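DTDP-4-dehydrorhamnose 3-epimerase (Streptomyces niveus, PDB 2C0Z) epimerises a dTDP-4-keto-6-deoxy sugar at C3, acting together with NovU to build the deoxysugar precursor of the aminocoumarin antibiotic novobiocin. Local coordinates at residues 9-13 / 43-48; 16-20 / 94-98; 69-74 / 151-157; 78-84 / 118-124; 88-93 / 128-134. All coordinates share one frame; numbering follows the deposited sequence. Where two conformers were deposited one is given.

Interaction 1. Residues 9-13 / 43-48; sequences HMRLR and RFAEAI
Leu-12 presses its CD2 methyl into helix 41-48, where it meets Ile-48 CD1 at 3.9 Å, the CA of Phe-44 and the methyl of Ala-47. Phe-44 CD1 lies 4.1 Å from the same Leu-12 CD2, while Ile-48 CG1 sits over the rim of one face of the phenyl ring. The other branch of Leu-12, CD1, rests on Arg-43 CB, so the forked end of one leucine spans more than a full turn of helix. Trp-21 of strand 20-30 packs against Leu-12, Ala-47 and Ile-48, and Phe-44 reaches Tyr-121 edge-to-face; the helix thus lies against the sheet to which strand 11-14 belongs. Farther out, Met-10 and Arg-43 run past each other in opposite senses, with Met-10 SD 3.9 Å from Arg-43 CB. Bends at chi2 (-65°) and chi3 (-52°) fold the arginine back over Met-10. Its guanidinium then grips Met-10 O end-on, NH1 at 3.2 Å and NH2 at 3.1 Å from that oxygen. Both nitrogens approach from one face of the carbonyl plane, well above it, and both bonds are bent, near 140°. A single neutral acceptor takes both N-H groups, so the polar edge is a charge-dipole interaction rather than a salt bridge.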
# COMPACT_ATOMS: atom_id res chain seq x y z
N HIS A 9 12.12 -5.87 -13.89
CA HIS A 9 10.82 -6.30 -14.35
C HIS A 9 10.16 -7.03 -13.21
O HIS A 9 10.78 -7.65 -12.33
CB HIS A 9 10.96 -7.28 -15.53
CG HIS A 9 11.56 -6.67 -16.75
ND1 HIS A 9 11.05 -5.54 -17.34
CD2 HIS A 9 12.62 -7.05 -17.50
CE1 HIS A 9 11.78 -5.23 -18.40
NE2 HIS A 9 12.73 -6.14 -18.53
N MET A 10 8.73 -7.07 -13.17
CA MET A 10 8.07 -7.86 -12.11
C MET A 10 8.27 -9.37 -12.31
O MET A 10 8.28 -9.89 -13.43
CB MET A 10 6.59 -7.49 -12.07
CG MET A 10 5.79 -8.27 -11.03
SD MET A 10 4.10 -7.73 -10.90
CE MET A 10 4.32 -6.27 -9.98
N ARG A 11 8.44 -10.07 -11.20
CA ARG A 11 8.53 -11.52 -11.17
C ARG A 11 7.73 -12.02 -9.96
O ARG A 11 7.63 -11.33 -8.96
CB ARG A 11 9.95 -11.98 -11.01
CG ARG A 11 10.85 -11.62 -12.07
CD ARG A 11 12.23 -12.22 -11.85
NE ARG A 11 12.24 -13.67 -12.02
CZ ARG A 11 13.11 -14.52 -11.42
NH1 ARG A 11 14.02 -14.09 -10.55
NH2 ARG A 11 13.06 -15.81 -11.70
N LEU A 12 7.14 -13.18 -10.08
CA LEU A 12 6.51 -13.87 -8.97
C LEU A 12 7.06 -15.26 -8.92
O LEU A 12 6.96 -16.02 -9.88
CB LEU A 12 5.01 -13.93 -9.11
CG LEU A 12 4.28 -12.59 -9.10
CD1 LEU A 12 4.24 -11.92 -10.49
CD2 LEU A 12 2.90 -12.76 -8.52
N ARG A 13 7.71 -15.58 -7.82
CA ARG A 13 8.28 -16.91 -7.65
C ARG A 13 7.88 -17.56 -6.35
O ARG A 13 7.82 -16.92 -5.33
CB ARG A 13 9.78 -16.78 -7.66
CG ARG A 13 10.32 -16.27 -9.00
CD ARG A 13 10.33 -17.34 -10.06
NE ARG A 13 11.41 -18.29 -9.81
CZ ARG A 13 11.52 -19.49 -10.38
NH1 ARG A 13 10.60 -19.92 -11.25
NH2 ARG A 13 12.55 -20.26 -10.07
N ARG A 43 -0.57 -10.26 -13.65
CA ARG A 43 0.59 -11.05 -13.25
C ARG A 43 0.26 -11.94 -12.05
O ARG A 43 0.59 -13.13 -12.01
CB ARG A 43 1.78 -10.17 -12.93
CG ARG A 43 2.23 -9.35 -14.12
CD ARG A 43 2.78 -10.14 -15.30
NE ARG A 43 3.82 -11.08 -14.90
CZ ARG A 43 5.11 -10.75 -14.74
NH1 ARG A 43 5.53 -9.53 -14.95
NH2 ARG A 43 5.97 -11.67 -14.35
N PHE A 44 -0.36 -11.35 -11.04
CA PHE A 44 -0.72 -12.07 -9.84
C PHE A 44 -1.75 -13.17 -10.04
O PHE A 44 -1.54 -14.29 -9.57
CB PHE A 44 -1.24 -11.09 -8.77
CG PHE A 44 -1.54 -11.75 -7.47
CD1 PHE A 44 -0.56 -11.83 -6.48
CD2 PHE A 44 -2.81 -12.23 -7.19
CE1 PHE A 44 -0.84 -12.43 -5.27
CE2 PHE A 44 -3.09 -12.85 -5.98
CZ PHE A 44 -2.10 -12.94 -5.03
N ALA A 45 -2.84 -12.86 -10.72
CA ALA A 45 -3.92 -13.83 -10.89
C ALA A 45 -3.43 -15.01 -11.69
O ALA A 45 -3.83 -16.14 -11.42
CB ALA A 45 -5.13 -13.23 -11.54
N GLU A 46 -2.53 -14.78 -12.65
CA GLU A 46 -2.02 -15.90 -13.44
C GLU A 46 -1.19 -16.85 -12.58
O GLU A 46 -1.35 -18.08 -12.64
CB GLU A 46 -1.19 -15.38 -14.62
N ALA A 47 -0.34 -16.28 -11.73
CA ALA A 47 0.57 -17.06 -10.91
C ALA A 47 -0.14 -17.76 -9.77
O ALA A 47 0.04 -18.95 -9.55
CB ALA A 47 1.68 -16.17 -10.39
N ILE A 48 -0.96 -17.02 -9.04
CA ILE A 48 -1.57 -17.54 -7.83
C ILE A 48 -2.88 -18.28 -8.14
O ILE A 48 -3.26 -19.22 -7.42
CB ILE A 48 -1.79 -16.38 -6.83
CG1 ILE A 48 -0.49 -16.06 -6.08
CG2 ILE A 48 -2.89 -16.70 -5.83
CD1 ILE A 48 0.67 -15.52 -6.91

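Interaction 2. Residues 16-20 / 94-98; sequences GIEGV and VVDLR. With EDO (1,2-ethanediol), chain E.
Ile-17 and Val-20 supply the apolar part of the contact, both turned to strand 89-96. Val-20 CG1 and Val-94 CG2 meet tip to tip at 4.0 Å, and Ile-17 CD1 touches the same Val-94 methyl. Ile-17 also slides past Asp-96 in the opposite direction, laying its CG2 3.5 Å from Arg-98 NH2. Ile-126 of strand 126-132 packs against Ile-17, Val-94, Asp-96 and Arg-98. The backbone of 17-20 forms a type II beta turn, closed by Val-20 N to Ile-17 O, with Gly-19 at positive phi (95°); it links strand 11-14 to strand 20-30 and brings this corner of one cupin sheet onto the end of a strand in the other. Among the polar bonds, Arg-98 NH2 donates to Glu-18 O at 2.8 Å, in the carbonyl plane and on a lone pair though bent at the hydrogen; a weak bond from NH1 joins it on that oxygen. A bend at chi3 (-64°) turns the guanidinium back to Asp-96, which holds it in a side-on salt bridge: NE lies 2.8 Å from OD1 and NH2 2.9 Å from OD2, the latter bond almost straight (175°). Asp-96 OD1 also accepts Arg-98 N in an Asx turn, from the opposite face to NE, while OD2 is hydrogen-bonded to Thr-103 and Ser-101. A 1,2-ethanediol, probably from the crystallisation liquor, sits at the turn, its O1 3.1 Å from Gly-19 N and its O2 donating to Val-20 O.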
# COMPACT_ATOMS: atom_id res chain seq x y z
N GLY A 16 9.52 -21.72 -0.40
CA GLY A 16 9.55 -23.13 -0.09
C GLY A 16 8.30 -23.74 0.54
O GLY A 16 8.20 -24.95 0.70
N ILE A 17 7.36 -22.88 0.92
CA ILE A 17 6.09 -23.24 1.51
C ILE A 17 5.01 -23.03 0.46
O ILE A 17 4.89 -21.93 -0.09
CB ILE A 17 5.81 -22.37 2.72
CG1 ILE A 17 6.83 -22.66 3.82
CG2 ILE A 17 4.37 -22.57 3.18
CD1 ILE A 17 6.75 -21.71 4.98
N GLU A 18 4.26 -24.07 0.16
CA GLU A 18 3.20 -24.01 -0.84
C GLU A 18 2.19 -22.95 -0.45
O GLU A 18 1.72 -22.91 0.67
CB GLU A 18 2.50 -25.36 -0.96
CG GLU A 18 1.30 -25.40 -1.88
CD GLU A 18 0.51 -26.70 -1.77
OE1 GLU A 18 0.68 -27.48 -0.80
OE2 GLU A 18 -0.29 -26.95 -2.68
N GLY A 19 1.86 -22.09 -1.40
CA GLY A 19 0.95 -20.99 -1.13
C GLY A 19 1.62 -19.68 -0.79
O GLY A 19 0.93 -18.66 -0.56
N VAL A 20 2.94 -19.66 -0.77
CA VAL A 20 3.72 -18.46 -0.45
C VAL A 20 4.59 -18.10 -1.64
O VAL A 20 5.25 -18.97 -2.20
CB VAL A 20 4.61 -18.59 0.81
CG1 VAL A 20 5.35 -17.28 1.08
CG2 VAL A 20 3.78 -18.98 2.00
N VAL A 94 7.50 -16.16 7.26
CA VAL A 94 6.28 -16.92 7.07
C VAL A 94 6.45 -18.29 7.73
O VAL A 94 7.55 -18.88 7.73
CB VAL A 94 5.86 -17.07 5.59
CG1 VAL A 94 5.46 -15.72 5.00
CG2 VAL A 94 6.98 -17.67 4.76
N VAL A 95 5.37 -18.79 8.30
CA VAL A 95 5.40 -20.05 9.06
C VAL A 95 4.24 -20.90 8.59
O VAL A 95 3.10 -20.44 8.57
CB VAL A 95 5.25 -19.79 10.54
CG1 VAL A 95 5.30 -21.14 11.33
CG2 VAL A 95 6.33 -18.80 11.00
N ASP A 96 4.53 -22.13 8.18
CA ASP A 96 3.45 -23.02 7.78
C ASP A 96 2.79 -23.62 8.99
O ASP A 96 3.37 -24.50 9.61
CB ASP A 96 3.97 -24.10 6.86
CG ASP A 96 2.89 -24.84 6.13
OD1 ASP A 96 1.69 -24.78 6.54
OD2 ASP A 96 3.16 -25.50 5.10
N LEU A 97 1.56 -23.18 9.30
CA LEU A 97 0.83 -23.63 10.49
C LEU A 97 -0.22 -24.68 10.13
O LEU A 97 -1.05 -25.04 10.98
CB LEU A 97 0.17 -22.42 11.17
CG LEU A 97 1.16 -21.39 11.72
CD1 LEU A 97 0.37 -20.19 12.24
CD2 LEU A 97 2.04 -21.98 12.80
N ARG A 98 -0.21 -25.16 8.89
CA ARG A 98 -1.27 -26.04 8.38
C ARG A 98 -0.94 -27.49 8.72
O ARG A 98 -0.07 -28.11 8.12
CB ARG A 98 -1.41 -25.87 6.89
CG ARG A 98 -1.70 -24.43 6.47
CD ARG A 98 -1.62 -24.21 5.01
NE ARG A 98 -0.26 -24.45 4.52
CZ ARG A 98 0.15 -24.26 3.26
NH1 ARG A 98 -0.66 -23.82 2.31
NH2 ARG A 98 1.41 -24.50 2.95
C1 EDO E . 3.26 -22.37 -5.21
O1 EDO E . 2.41 -23.05 -4.31
C2 EDO E . 3.65 -21.12 -4.44
O2 EDO E . 4.34 -21.42 -3.25

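Interaction 3. Residues 69-74 / 151-157; sequences GIHFVD and TEHGVHP
Phe-72 holds CG between its backbone N and carbonyl carbon (chi1 68°), swinging the ring under the neighbouring strand, where His-153 CB makes an off-centre CH-pi contact 4.2 Å from the ring centroid. His-153 sets its own CG anti to the carbonyl carbon (chi1 -59°), turning the imidazole to Asp-74. There ND1 donates to Asp-74 OD1 at 2.7 Å in a bent bond, in the ring plane but tilted from the carboxylate plane on its syn side. Strands 67-73 and 152-154 pair antiparallel at the edge, within this chain, of the five-stranded sheet of the RmlC-like cupin fold. Phe-72 and His-153 form a hydrogen-bonded pair, flanked by the non-hydrogen-bonded pairs His-71 with Gly-154 and Val-73 with Glu-152. On the face bearing His-71, the proton acceptor by similarity, a water lies 3.0 Å from His-71 ND1 and donates to Glu-152 OE2 at 2.7 Å, bridging the two side chains. Arg-176 forms a salt bridge with the same OE2, and His-71 NE2 is hydrogen-bonded to Asp-177, so both ring nitrogens have partners. Beyond Gly-154, Ile-70 and Val-155 exchange two backbone hydrogen bonds, with Ile-70 CB 3.8 Å from Val-155 CG2, and Pro-157 CD abuts Gly-69 O.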
# COMPACT_ATOMS: atom_id res chain seq x y z
N GLY A 69 4.58 -11.24 15.94
CA GLY A 69 4.10 -12.46 15.34
C GLY A 69 4.09 -13.58 16.36
O GLY A 69 4.31 -13.29 17.55
N ILE A 70 3.88 -14.83 15.96
CA ILE A 70 3.50 -15.29 14.61
C ILE A 70 1.98 -15.31 14.55
O ILE A 70 1.34 -16.05 15.30
CB ILE A 70 4.06 -16.71 14.35
CG1 ILE A 70 5.59 -16.74 14.48
CG2 ILE A 70 3.56 -17.24 13.00
CD1 ILE A 70 6.35 -15.78 13.58
N HIS A 71 1.39 -14.47 13.71
CA HIS A 71 -0.06 -14.28 13.68
C HIS A 71 -0.69 -14.99 12.50
O HIS A 71 -0.08 -15.11 11.47
CB HIS A 71 -0.38 -12.80 13.66
CG HIS A 71 0.14 -12.06 14.86
ND1 HIS A 71 0.27 -10.69 14.90
CD2 HIS A 71 0.56 -12.53 16.06
CE1 HIS A 71 0.76 -10.35 16.08
NE2 HIS A 71 0.96 -11.44 16.80
N PHE A 72 -1.92 -15.43 12.67
CA PHE A 72 -2.69 -16.09 11.62
C PHE A 72 -4.16 -15.92 11.88
O PHE A 72 -4.58 -15.51 12.96
CB PHE A 72 -2.34 -17.58 11.49
CG PHE A 72 -2.79 -18.41 12.66
CD1 PHE A 72 -2.05 -18.43 13.83
CD2 PHE A 72 -3.96 -19.15 12.60
CE1 PHE A 72 -2.43 -19.18 14.91
CE2 PHE A 72 -4.35 -19.90 13.70
CZ PHE A 72 -3.57 -19.90 14.86
N VAL A 73 -4.93 -16.26 10.85
CA VAL A 73 -6.39 -16.24 10.92
C VAL A 73 -6.94 -17.65 10.72
O VAL A 73 -6.52 -18.41 9.84
CB VAL A 73 -6.96 -15.24 9.87
CG1 VAL A 73 -8.46 -15.34 9.82
CG2 VAL A 73 -6.50 -13.81 10.19
N ASP A 74 -7.92 -18.02 11.56
CA ASP A 74 -8.57 -19.31 11.46
C ASP A 74 -9.08 -19.59 10.06
O ASP A 74 -9.53 -18.67 9.37
CB ASP A 74 -9.78 -19.37 12.42
CG ASP A 74 -9.39 -19.24 13.87
OD1 ASP A 74 -8.20 -19.39 14.20
OD2 ASP A 74 -10.21 -18.93 14.76
N THR A 151 -11.18 -14.42 15.07
CA THR A 151 -10.46 -15.34 14.19
C THR A 151 -8.97 -15.10 14.14
O THR A 151 -8.27 -15.92 13.54
CB THR A 151 -11.01 -15.31 12.76
OG1 THR A 151 -10.85 -14.00 12.20
CG2 THR A 151 -12.49 -15.58 12.74
N GLU A 152 -8.48 -14.01 14.71
CA GLU A 152 -7.04 -13.74 14.68
C GLU A 152 -6.33 -14.29 15.89
O GLU A 152 -6.64 -13.93 17.04
CB GLU A 152 -6.68 -12.27 14.54
CG GLU A 152 -5.20 -12.13 14.17
CD GLU A 152 -4.77 -10.70 13.94
OE1 GLU A 152 -5.48 -10.00 13.20
OE2 GLU A 152 -3.72 -10.29 14.48
N HIS A 153 -5.37 -15.18 15.65
CA HIS A 153 -4.67 -15.85 16.71
C HIS A 153 -3.17 -15.83 16.45
O HIS A 153 -2.71 -15.22 15.48
CB HIS A 153 -5.24 -17.25 16.86
CG HIS A 153 -6.71 -17.23 17.15
ND1 HIS A 153 -7.65 -17.80 16.33
CD2 HIS A 153 -7.39 -16.63 18.15
CE1 HIS A 153 -8.85 -17.59 16.84
NE2 HIS A 153 -8.72 -16.87 17.93
N GLY A 154 -2.42 -16.45 17.35
CA GLY A 154 -0.99 -16.49 17.15
C GLY A 154 -0.29 -17.60 17.89
O GLY A 154 -0.88 -18.27 18.75
N VAL A 155 0.97 -17.80 17.53
CA VAL A 155 1.86 -18.63 18.31
C VAL A 155 3.09 -17.82 18.72
O VAL A 155 3.41 -16.78 18.14
CB VAL A 155 2.21 -19.96 17.59
CG1 VAL A 155 0.97 -20.73 17.19
CG2 VAL A 155 3.07 -19.77 16.45
N HIS A 156 3.79 -18.30 19.72
CA HIS A 156 4.91 -17.60 20.29
C HIS A 156 6.05 -17.49 19.29
O HIS A 156 6.49 -18.50 18.73
CB HIS A 156 5.41 -18.30 21.55
CG HIS A 156 6.15 -17.40 22.46
ND1 HIS A 156 7.41 -16.92 22.17
CD2 HIS A 156 5.83 -16.90 23.68
CE1 HIS A 156 7.81 -16.14 23.15
NE2 HIS A 156 6.88 -16.13 24.09
N PRO A 157 6.53 -16.27 19.03
CA PRO A 157 7.61 -16.13 18.03
C PRO A 157 8.96 -16.70 18.45
O PRO A 157 9.82 -16.89 17.59
CB PRO A 157 7.68 -14.61 17.82
CG PRO A 157 7.18 -14.03 19.05
CD PRO A 157 6.12 -14.97 19.60
O HOH W 1 -1.67 -9.54 12.87

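Interaction 4. Residues 78-84 / 118-124; sequences GQAKYVT and RAVYLSE. With EDO (1,2-ethanediol), chain C.
Lys-81, Leu-122 and Ala-80 bury the most surface in this antiparallel pairing. Lys-81 and Leu-122 form a hydrogen-bonded pair, Lys-81 N to Leu-122 O at 3.0 Å and Leu-122 N to Lys-81 O at 2.9 Å. Leu-122 places CG between its backbone N and carbonyl carbon (chi1 51°), which brings CG and CD2 alongside Lys-81 CB, both 4.0 Å from it. Beyond CB the lysine leaves the partner strand: bends at chi3 and chi4 carry NZ to a hydrogen bond with Ser-143 of strand 136-143. Ala-80, facing the other way, sets its methyl against the phenol of Tyr-121, 3.7 Å from CE1 and 3.5 Å from OH. Tyr-82 crosses Tyr-121 at about a right angle, its CD2 3.8 Å from Tyr-121 CB, and touches Ala-119 CB with CE1; Tyr-82 OH is hydrogen-bonded to Trp-38 O. Val-83, modelled in two conformers, pairs with Val-120 through two backbone hydrogen bonds, side chains on the face that bears Lys-81. At one end Thr-84 OG1 donates to Arg-118 O at 2.7 Å from above the carbonyl plane, and Arg-118 NE and NH2 donate to the two hydroxyls of a 1,2-ethanediol, probably from the crystallisation liquor. Lys-81, a substrate-binding residue by similarity, and Val-83, beside the predicted proton donor Tyr-141, share the inner face of a sheet with Val-120 and Leu-122, as expected of a cupin barrel whose pocket lies between its sheets.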
# COMPACT_ATOMS: atom_id res chain seq x y z
N GLY A 78 -10.27 -18.01 6.80
CA GLY A 78 -8.93 -17.76 6.34
C GLY A 78 -8.73 -16.32 5.94
O GLY A 78 -9.66 -15.54 5.78
N GLN A 79 -7.48 -15.98 5.75
CA GLN A 79 -7.08 -14.66 5.28
C GLN A 79 -5.77 -14.82 4.53
O GLN A 79 -4.89 -15.54 5.00
CB GLN A 79 -6.84 -13.73 6.47
CG GLN A 79 -6.43 -12.31 6.06
CD GLN A 79 -5.93 -11.51 7.23
OE1 GLN A 79 -4.77 -11.67 7.63
NE2 GLN A 79 -6.78 -10.65 7.78
N ALA A 80 -5.65 -14.16 3.40
CA ALA A 80 -4.39 -14.07 2.68
C ALA A 80 -3.86 -12.65 2.82
O ALA A 80 -4.62 -11.72 2.97
CB ALA A 80 -4.60 -14.36 1.25
N LYS A 81 -2.54 -12.52 2.77
CA LYS A 81 -1.89 -11.23 2.99
C LYS A 81 -0.81 -11.01 1.95
O LYS A 81 -0.12 -11.94 1.55
CB LYS A 81 -1.21 -11.18 4.37
CG LYS A 81 -2.10 -11.02 5.55
CD LYS A 81 -1.23 -10.83 6.82
CE LYS A 81 -1.79 -9.73 7.69
NZ LYS A 81 -3.27 -9.79 7.76
N TYR A 82 -0.64 -9.75 1.56
CA TYR A 82 0.36 -9.32 0.59
C TYR A 82 1.11 -8.19 1.25
O TYR A 82 0.56 -7.12 1.46
CB TYR A 82 -0.39 -8.91 -0.68
CG TYR A 82 0.41 -8.76 -1.95
CD1 TYR A 82 1.09 -7.59 -2.20
CD2 TYR A 82 0.47 -9.77 -2.90
CE1 TYR A 82 1.82 -7.42 -3.38
CE2 TYR A 82 1.17 -9.61 -4.07
CZ TYR A 82 1.84 -8.42 -4.32
OH TYR A 82 2.50 -8.28 -5.51
N VAL A 83 2.37 -8.45 1.58
CA VAL A 83 3.15 -7.61 2.46
C VAL A 83 4.40 -7.05 1.80
O VAL A 83 5.11 -7.77 1.11
CB VAL A 83 3.46 -8.28 3.82
CG1 VAL A 83 4.35 -9.48 3.67
CG2 VAL A 83 4.04 -7.28 4.81
N THR A 84 4.68 -5.76 2.07
CA THR A 84 5.91 -5.15 1.61
C THR A 84 6.45 -4.15 2.60
O THR A 84 5.70 -3.65 3.45
CB THR A 84 5.68 -4.51 0.22
OG1 THR A 84 6.92 -4.24 -0.41
CG2 THR A 84 4.99 -3.16 0.30
N ARG A 118 10.75 -5.84 -2.46
CA ARG A 118 10.03 -7.08 -2.70
C ARG A 118 8.75 -7.11 -1.85
O ARG A 118 8.59 -6.35 -0.87
CB ARG A 118 10.91 -8.29 -2.42
CG ARG A 118 12.26 -8.23 -3.12
CD ARG A 118 12.23 -8.84 -4.41
NE ARG A 118 13.44 -8.68 -5.23
CZ ARG A 118 14.28 -9.65 -5.51
NH1 ARG A 118 14.12 -10.87 -5.00
NH2 ARG A 118 15.32 -9.40 -6.29
N ALA A 119 7.85 -7.99 -2.24
CA ALA A 119 6.63 -8.26 -1.50
C ALA A 119 6.53 -9.78 -1.31
O ALA A 119 7.09 -10.55 -2.10
CB ALA A 119 5.42 -7.72 -2.23
N VAL A 120 5.81 -10.18 -0.27
CA VAL A 120 5.50 -11.57 -0.04
C VAL A 120 4.01 -11.73 0.02
O VAL A 120 3.33 -10.97 0.71
CB VAL A 120 6.18 -12.10 1.24
CG1 VAL A 120 5.66 -13.47 1.62
CG2 VAL A 120 7.67 -12.18 1.09
N TYR A 121 3.49 -12.73 -0.71
CA TYR A 121 2.10 -13.13 -0.64
C TYR A 121 2.04 -14.44 0.13
O TYR A 121 2.77 -15.38 -0.15
CB TYR A 121 1.51 -13.32 -2.03
CG TYR A 121 0.16 -13.99 -1.99
CD1 TYR A 121 -0.96 -13.28 -1.57
CD2 TYR A 121 -0.01 -15.32 -2.36
CE1 TYR A 121 -2.20 -13.88 -1.51
CE2 TYR A 121 -1.26 -15.91 -2.30
CZ TYR A 121 -2.34 -15.18 -1.87
OH TYR A 121 -3.62 -15.75 -1.82
N LEU A 122 1.16 -14.47 1.11
CA LEU A 122 0.92 -15.68 1.89
C LEU A 122 -0.54 -16.03 1.91
O LEU A 122 -1.40 -15.18 2.14
CB LEU A 122 1.48 -15.60 3.29
CG LEU A 122 1.14 -14.40 4.14
CD1 LEU A 122 1.08 -14.78 5.60
CD2 LEU A 122 2.17 -13.29 3.95
N SER A 123 -0.81 -17.29 1.63
CA SER A 123 -2.16 -17.81 1.54
C SER A 123 -2.75 -18.12 2.92
O SER A 123 -2.11 -17.96 3.96
CB SER A 123 -2.13 -19.13 0.74
OG SER A 123 -1.70 -18.96 -0.59
N GLU A 124 -3.99 -18.60 2.92
CA GLU A 124 -4.69 -18.94 4.14
C GLU A 124 -3.96 -20.03 4.93
O GLU A 124 -3.34 -20.95 4.37
CB GLU A 124 -6.11 -19.39 3.81
CG GLU A 124 -6.97 -18.39 3.07
CD GLU A 124 -6.73 -18.24 1.55
OE1 GLU A 124 -5.83 -18.87 0.91
OE2 GLU A 124 -7.48 -17.41 0.97
C1 EDO C . 13.88 -5.14 -7.42
O1 EDO C . 13.54 -6.01 -6.36
C2 EDO C . 15.34 -5.31 -7.72
O2 EDO C . 15.65 -6.69 -7.85
O HOH W 2 -2.18 -15.27 5.23

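Interaction 5. Residues 88-93 / 128-134; sequences GAVFDV and HGFCAIS
Asp-92 and His-128 meet at the buried, tightly packed end of strands 89-96 and 126-132, antiparallel neighbours in the five-stranded sheet of the cupin fold. His-128 NE2 donates to Asp-92 OD1 at 2.5 Å, on the syn side of the carboxylate. With CG anti to the backbone N (chi1 180°), the imidazole crosses the aspartate at about a right angle, the two planes 37° apart. Val-90 CG1 packs on Phe-130 CD2 at 3.9 Å on the same face, and Phe-130 continues to Tyr-141 and Leu-139. The partly exposed end is held otherwise: Ile-133 drapes CD1 over the backbone of 90-91, 3.6 Å from Phe-91 N, and Ala-89 O accepts Ile-133 N plus a weak, longer bond from Ser-134 N. Ser-134 OG takes Ala-89 N at 3.0 Å and is also hydrogen-bonded to Glu-136 O. The short bond, near the imidazole plane, probably fixes the rotation of His-128, a substrate-binding residue by similarity, with NE2 as donor to the buried carboxylate.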
# COMPACT_ATOMS: atom_id res chain seq x y z
N GLY A 88 12.64 1.51 5.41
CA GLY A 88 13.48 0.74 6.29
C GLY A 88 13.69 -0.68 5.79
O GLY A 88 13.73 -0.95 4.59
N ALA A 89 13.89 -1.58 6.75
CA ALA A 89 14.16 -2.97 6.43
C ALA A 89 13.63 -3.87 7.53
O ALA A 89 13.74 -3.57 8.72
CB ALA A 89 15.68 -3.22 6.24
N VAL A 90 13.06 -5.00 7.13
CA VAL A 90 12.60 -6.01 8.08
C VAL A 90 13.05 -7.39 7.64
O VAL A 90 13.29 -7.64 6.45
CB VAL A 90 11.07 -6.07 8.32
CG1 VAL A 90 10.50 -4.68 8.66
CG2 VAL A 90 10.31 -6.76 7.19
N PHE A 91 13.22 -8.26 8.63
CA PHE A 91 13.34 -9.67 8.38
C PHE A 91 11.92 -10.23 8.50
O PHE A 91 11.36 -10.29 9.60
CB PHE A 91 14.28 -10.28 9.40
CG PHE A 91 14.56 -11.76 9.20
CD1 PHE A 91 15.29 -12.18 8.10
CD2 PHE A 91 14.09 -12.71 10.12
CE1 PHE A 91 15.59 -13.55 7.91
CE2 PHE A 91 14.41 -14.07 9.96
CZ PHE A 91 15.14 -14.48 8.85
N ASP A 92 11.34 -10.62 7.37
CA ASP A 92 9.96 -11.07 7.31
C ASP A 92 9.90 -12.58 7.32
O ASP A 92 10.63 -13.25 6.59
CB ASP A 92 9.32 -10.55 6.02
CG ASP A 92 7.85 -10.78 6.00
OD1 ASP A 92 7.15 -9.94 6.63
OD2 ASP A 92 7.34 -11.79 5.46
N VAL A 93 9.03 -13.14 8.13
CA VAL A 93 8.96 -14.60 8.32
C VAL A 93 7.57 -15.13 8.08
O VAL A 93 6.57 -14.61 8.62
CB VAL A 93 9.45 -14.99 9.73
CG1 VAL A 93 9.30 -16.48 10.03
CG2 VAL A 93 10.88 -14.58 9.89
N HIS A 128 2.47 -15.29 10.05
CA HIS A 128 3.34 -14.20 9.64
C HIS A 128 3.94 -13.54 10.87
O HIS A 128 3.27 -13.30 11.88
CB HIS A 128 2.56 -13.19 8.81
CG HIS A 128 3.39 -12.03 8.36
ND1 HIS A 128 3.21 -10.75 8.86
CD2 HIS A 128 4.43 -11.96 7.49
CE1 HIS A 128 4.11 -9.95 8.32
NE2 HIS A 128 4.87 -10.66 7.49
N GLY A 129 5.19 -13.17 10.75
CA GLY A 129 5.87 -12.36 11.72
C GLY A 129 7.01 -11.58 11.08
O GLY A 129 7.36 -11.80 9.92
N PHE A 130 7.60 -10.67 11.85
CA PHE A 130 8.76 -9.96 11.35
C PHE A 130 9.55 -9.32 12.47
O PHE A 130 9.04 -9.13 13.58
CB PHE A 130 8.33 -8.87 10.35
CG PHE A 130 7.59 -7.74 10.97
CD1 PHE A 130 6.22 -7.81 11.16
CD2 PHE A 130 8.25 -6.56 11.30
CE1 PHE A 130 5.51 -6.74 11.71
CE2 PHE A 130 7.54 -5.48 11.86
CZ PHE A 130 6.17 -5.58 12.05
N CYS A 131 10.78 -8.94 12.14
CA CYS A 131 11.67 -8.20 13.03
C CYS A 131 12.15 -6.96 12.27
O CYS A 131 12.71 -7.11 11.20
CB CYS A 131 12.88 -9.07 13.36
SG CYS A 131 14.00 -8.31 14.52
N ALA A 132 12.01 -5.77 12.82
CA ALA A 132 12.60 -4.57 12.24
C ALA A 132 14.13 -4.60 12.37
O ALA A 132 14.64 -4.76 13.47
CB ALA A 132 12.05 -3.33 12.92
N ILE A 133 14.82 -4.44 11.25
CA ILE A 133 16.28 -4.41 11.18
C ILE A 133 16.76 -2.97 11.29
O ILE A 133 17.75 -2.66 11.98
CB ILE A 133 16.76 -5.01 9.83
CG1 ILE A 133 16.45 -6.50 9.71
CG2 ILE A 133 18.25 -4.74 9.62
CD1 ILE A 133 16.58 -7.01 8.24
N SER A 134 16.05 -2.08 10.60
CA SER A 134 16.39 -0.66 10.64
C SER A 134 15.93 -0.06 11.93
O SER A 134 15.15 -0.64 12.66
CB SER A 134 15.77 0.09 9.47
OG SER A 134 14.40 -0.17 9.33

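Overall arrangement
Interactions 3 and 5 lie in one sheet, where their inner strands 67-73 and 126-132 are neighbours: His-71 N is 2.9 Å from His-128 O, a probable hydrogen bond, and the two centres are about 16 Å apart. Interaction 4 belongs to the facing sheet, where Leu-122 CD1 comes within 3.9 Å of His-128 CB, so the proton acceptor His-71 and the substrate-binding Lys-81 and His-128, all by similarity, come from three contacts. Interaction 2 joins the two sheets: Gly-19 O is 2.6 Å from Ser-123 OG of interaction 4, and Leu-97 packs on Phe-72 of interaction 3. Interaction 1 lies outside, Phe-44 CE1 3.7 Å from Tyr-82 CE2; its centre is about 27 Å from that of interaction 3.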